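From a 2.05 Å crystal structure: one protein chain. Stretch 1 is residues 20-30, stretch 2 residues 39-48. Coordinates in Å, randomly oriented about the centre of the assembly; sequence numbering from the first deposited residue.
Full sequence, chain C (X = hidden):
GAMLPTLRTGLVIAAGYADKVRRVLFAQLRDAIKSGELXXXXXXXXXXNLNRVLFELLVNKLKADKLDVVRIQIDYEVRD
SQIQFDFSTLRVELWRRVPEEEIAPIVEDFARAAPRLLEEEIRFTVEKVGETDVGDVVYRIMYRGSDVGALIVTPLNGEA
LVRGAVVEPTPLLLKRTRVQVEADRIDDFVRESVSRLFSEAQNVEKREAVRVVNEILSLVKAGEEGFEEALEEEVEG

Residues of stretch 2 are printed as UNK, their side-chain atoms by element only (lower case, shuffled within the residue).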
# COMPACT_ATOMS: atom_id res chain seq x y z
N LYS C 20 -6.27 -2.99 -11.09
CA LYS C 20 -6.23 -2.01 -10.01
C LYS C 20 -7.62 -1.39 -9.87
O LYS C 20 -8.15 -1.26 -8.77
CB LYS C 20 -5.19 -0.93 -10.31
CG LYS C 20 -4.93 0.04 -9.15
CD LYS C 20 -4.64 -0.72 -7.85
CE LYS C 20 -3.77 0.06 -6.88
NZ LYS C 20 -2.32 -0.26 -7.10
N VAL C 21 -8.20 -1.02 -11.01
CA VAL C 21 -9.54 -0.45 -11.03
C VAL C 21 -10.54 -1.40 -10.38
O VAL C 21 -11.32 -1.00 -9.52
CB VAL C 21 -9.97 -0.11 -12.48
CG1 VAL C 21 -11.47 0.11 -12.56
CG2 VAL C 21 -9.23 1.15 -12.97
N ARG C 22 -10.52 -2.66 -10.79
CA ARG C 22 -11.43 -3.67 -10.26
C ARG C 22 -11.21 -3.87 -8.76
O ARG C 22 -12.15 -3.91 -7.98
CB ARG C 22 -11.24 -4.99 -11.00
CG ARG C 22 -12.23 -6.11 -10.62
CD ARG C 22 -11.95 -7.40 -11.42
NE ARG C 22 -13.15 -8.22 -11.56
CZ ARG C 22 -13.49 -9.18 -10.71
NH1 ARG C 22 -12.72 -9.43 -9.66
NH2 ARG C 22 -14.59 -9.88 -10.90
N ARG C 23 -9.96 -3.99 -8.34
CA ARG C 23 -9.69 -4.25 -6.93
C ARG C 23 -10.09 -3.10 -6.01
O ARG C 23 -10.64 -3.33 -4.92
CB ARG C 23 -8.22 -4.64 -6.72
CG ARG C 23 -7.94 -6.04 -7.24
CD ARG C 23 -6.46 -6.38 -7.17
NE ARG C 23 -6.19 -7.67 -7.80
CZ ARG C 23 -4.98 -8.10 -8.15
NH1 ARG C 23 -3.92 -7.33 -7.93
NH2 ARG C 23 -4.83 -9.29 -8.72
N VAL C 24 -9.82 -1.87 -6.43
CA VAL C 24 -10.19 -0.70 -5.66
C VAL C 24 -11.72 -0.56 -5.55
O VAL C 24 -12.25 -0.23 -4.49
CB VAL C 24 -9.56 0.58 -6.25
CG1 VAL C 24 -10.13 1.83 -5.58
CG2 VAL C 24 -8.03 0.54 -6.14
N LEU C 25 -12.43 -0.82 -6.65
CA LEU C 25 -13.89 -0.69 -6.63
C LEU C 25 -14.50 -1.71 -5.68
O LEU C 25 -15.42 -1.40 -4.92
CB LEU C 25 -14.48 -0.86 -8.02
CG LEU C 25 -15.97 -0.52 -8.09
CD1 LEU C 25 -16.16 0.95 -7.72
CD2 LEU C 25 -16.52 -0.78 -9.49
N PHE C 26 -13.98 -2.93 -5.72
CA PHE C 26 -14.46 -3.96 -4.82
C PHE C 26 -14.17 -3.60 -3.36
O PHE C 26 -15.01 -3.81 -2.50
CB PHE C 26 -13.87 -5.32 -5.17
CG PHE C 26 -14.75 -6.14 -6.09
CD1 PHE C 26 -15.85 -6.82 -5.59
CD2 PHE C 26 -14.47 -6.23 -7.45
CE1 PHE C 26 -16.67 -7.57 -6.42
CE2 PHE C 26 -15.27 -6.97 -8.29
CZ PHE C 26 -16.38 -7.65 -7.77
N ALA C 27 -12.99 -3.07 -3.09
CA ALA C 27 -12.63 -2.68 -1.72
C ALA C 27 -13.55 -1.59 -1.20
O ALA C 27 -13.98 -1.63 -0.04
CB ALA C 27 -11.18 -2.24 -1.65
N GLN C 28 -13.87 -0.62 -2.05
CA GLN C 28 -14.71 0.50 -1.66
C GLN C 28 -16.17 0.11 -1.49
O GLN C 28 -16.90 0.75 -0.74
CB GLN C 28 -14.60 1.64 -2.68
CG GLN C 28 -13.23 2.33 -2.72
CD GLN C 28 -13.26 3.60 -3.53
OE1 GLN C 28 -14.21 3.84 -4.28
NE2 GLN C 28 -12.24 4.43 -3.38
N LEU C 29 -16.60 -0.94 -2.18
CA LEU C 29 -18.01 -1.32 -2.19
C LEU C 29 -18.25 -2.64 -1.45
O LEU C 29 -19.31 -3.26 -1.58
CB LEU C 29 -18.51 -1.43 -3.63
CG LEU C 29 -18.51 -0.11 -4.42
CD1 LEU C 29 -19.05 -0.34 -5.83
CD2 LEU C 29 -19.31 0.98 -3.69
N ARG C 30 -17.26 -3.06 -0.68
CA ARG C 30 -17.35 -4.30 0.09
C ARG C 30 -18.56 -4.30 1.04
O ARG C 30 -19.26 -5.31 1.16
CB ARG C 30 -16.07 -4.54 0.87
CG ARG C 30 -15.95 -5.96 1.40
CD ARG C 30 -14.49 -6.41 1.47
NE ARG C 30 -13.86 -6.44 0.16
CZ ARG C 30 -13.75 -7.53 -0.61
NH1 ARG C 30 -14.22 -8.70 -0.20
NH2 ARG C 30 -13.15 -7.44 -1.79
N UNK C 39 -24.74 -6.53 -5.53
CA UNK C 39 -24.19 -7.88 -5.67
C UNK C 39 -22.77 -7.80 -6.21
O UNK C 39 -22.36 -6.79 -6.78
c UNK C 39 -25.04 -8.69 -6.63
o UNK C 39 -24.96 -8.14 -7.93
N UNK C 40 -22.02 -8.88 -6.03
CA UNK C 40 -20.70 -8.99 -6.63
C UNK C 40 -20.79 -8.74 -8.13
O UNK C 40 -19.91 -8.12 -8.71
n UNK C 40 -19.95 -11.65 -4.32
c UNK C 40 -19.62 -10.52 -4.93
o UNK C 40 -18.95 -9.63 -4.37
c UNK C 40 -20.09 -10.36 -6.35
N UNK C 41 -21.87 -9.22 -8.74
CA UNK C 41 -22.08 -9.08 -10.18
C UNK C 41 -22.17 -7.62 -10.59
O UNK C 41 -21.56 -7.21 -11.57
c UNK C 41 -23.35 -9.82 -10.61
c UNK C 41 -24.77 -10.70 -12.48
n UNK C 41 -25.96 -11.85 -14.39
c UNK C 41 -23.59 -9.81 -12.11
c UNK C 41 -24.90 -10.87 -13.99
N UNK C 42 -22.96 -6.85 -9.83
CA UNK C 42 -23.12 -5.41 -10.05
C UNK C 42 -21.77 -4.73 -10.10
O UNK C 42 -21.47 -3.99 -11.04
c UNK C 42 -25.37 -5.18 -8.89
o UNK C 42 -25.94 -5.30 -7.78
c UNK C 42 -23.91 -4.79 -8.89
o UNK C 42 -25.95 -5.34 -9.98
N UNK C 43 -20.97 -4.96 -9.07
CA UNK C 43 -19.65 -4.37 -8.96
C UNK C 43 -18.72 -4.84 -10.08
O UNK C 43 -17.99 -4.04 -10.66
c UNK C 43 -19.96 -4.15 -6.45
c UNK C 43 -19.02 -4.65 -7.57
c UNK C 43 -17.63 -4.00 -7.46
N UNK C 44 -18.73 -6.14 -10.38
CA UNK C 44 -17.86 -6.70 -11.41
C UNK C 44 -18.17 -6.07 -12.77
O UNK C 44 -17.26 -5.77 -13.54
c UNK C 44 -18.01 -8.23 -11.49
N UNK C 45 -19.45 -5.83 -13.03
CA UNK C 45 -19.86 -5.26 -14.32
C UNK C 45 -19.53 -3.79 -14.41
O UNK C 45 -19.12 -3.30 -15.46
c UNK C 45 -21.35 -5.46 -14.54
c UNK C 45 -24.02 -5.22 -15.73
c UNK C 45 -21.74 -6.89 -14.86
se UNK C 45 -23.69 -7.00 -14.98
N UNK C 46 -19.76 -3.08 -13.31
CA UNK C 46 -19.38 -1.67 -13.25
C UNK C 46 -17.89 -1.50 -13.55
O UNK C 46 -17.50 -0.67 -14.36
c UNK C 46 -19.74 -1.09 -11.87
N UNK C 47 -17.06 -2.30 -12.89
CA UNK C 47 -15.62 -2.20 -13.08
C UNK C 47 -15.23 -2.62 -14.50
O UNK C 47 -14.37 -1.99 -15.13
c UNK C 47 -14.89 -3.05 -12.07
N UNK C 48 -15.85 -3.68 -15.00
CA UNK C 48 -15.58 -4.15 -16.35
C UNK C 48 -15.94 -3.14 -17.43
O UNK C 48 -15.18 -2.92 -18.37
O HOH W 1 -14.71 -6.37 -13.29

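Position 39 carries one carbon and then one oxygen, the shortest hydroxyl side chain, and it touches nothing on stretch 1. The oxygen lies 3.0 Å from the backbone N of position 42, which donates to it, so the hydroxyl caps the helix that begins at the next residue. This is Ser-39.

Position 40 has two carbons, the second bearing one oxygen and one nitrogen: an amide on a short arm. Its CA-to-CB bond points sideways, yet the end comes nearer, with the side-chain oxygen 3.7 Å from Phe-26 CE1. Its backbone O is equally close, 3.7 Å from Phe-26 CZ. This is Asn-40.

Position 41 is a row of four carbons ending in nitrogen, fully extended, its CA-to-CB bond pointing away from stretch 1. Exposed, it takes no part in the contact; it is Lys-41.

Position 42 has two carbons, the second carrying two oxygens, a carboxylate on a short arm. It too stays clear of stretch 1. It is Asp-42, and it closes the cap, accepting from Ser-39 N at OD2 over 2.8 Å while its own N donates to Ser-39 OG.

Position 43 shows three carbons, one carrying the other two, so the branch is at CB. It is buried, its CA-to-CB bond points toward stretch 1, and it gives up more area than any other residue in the pair. One branch carbon sits 3.6 Å from the centroid of the Phe-26 ring and almost exactly on the ring normal, a CH-pi contact. The same carbon lies 3.9 Å from Leu-25 CG, while the other reaches Leu-29 CD1 at 4.0 Å. This is Val-43.

Position 44 has a single carbon, a CB 4.1 Å from Phe-26 CZ and 3.8 Å from Arg-22 NH2: Ala-44. A water joins the two helices here, accepting from Arg-22 NE at 3.0 Å and donating to Ala-44 O at 2.6 Å.

Position 45 is an unbranched chain of two carbons, a selenium and a last carbon, exposed, its CA-to-CB bond pointing away from stretch 1, with no contact there: selenomethionine, Met-45.

Position 46 again has one carbon, its CB 4.0 Å from Leu-25 CD2: Ala-46.

Position 47 is also a single carbon, but buried. Its CB packs 3.8 Å from Leu-25 CD2 and 4.0 Å from Arg-22 CA, a side chain resting against backbone. This is Ala-47.

Position 48 has no side-chain atoms and does not touch stretch 1; it is Gly-48.

The two helices run roughly antiparallel, at 144°, with axes 9.2 Å apart at their closest approach. Val-43 fills the space among Leu-25, Phe-26 and Leu-29, and farther along the helix small alanines meet larger partners. The backbones draw close at that end: Arg-22 CA and Ala-47 CA are 5.3 Å apart. Phe-26 CA and Val-43 CA are 6.7 Å apart. No direct hydrogen bond crosses the interface. The rule to read here is apolar fit, one branched residue over a ring face and alanines at the close approach, with a water bridge beside them.

Stretch 2, residues 39-48: SNKDVAMAAG
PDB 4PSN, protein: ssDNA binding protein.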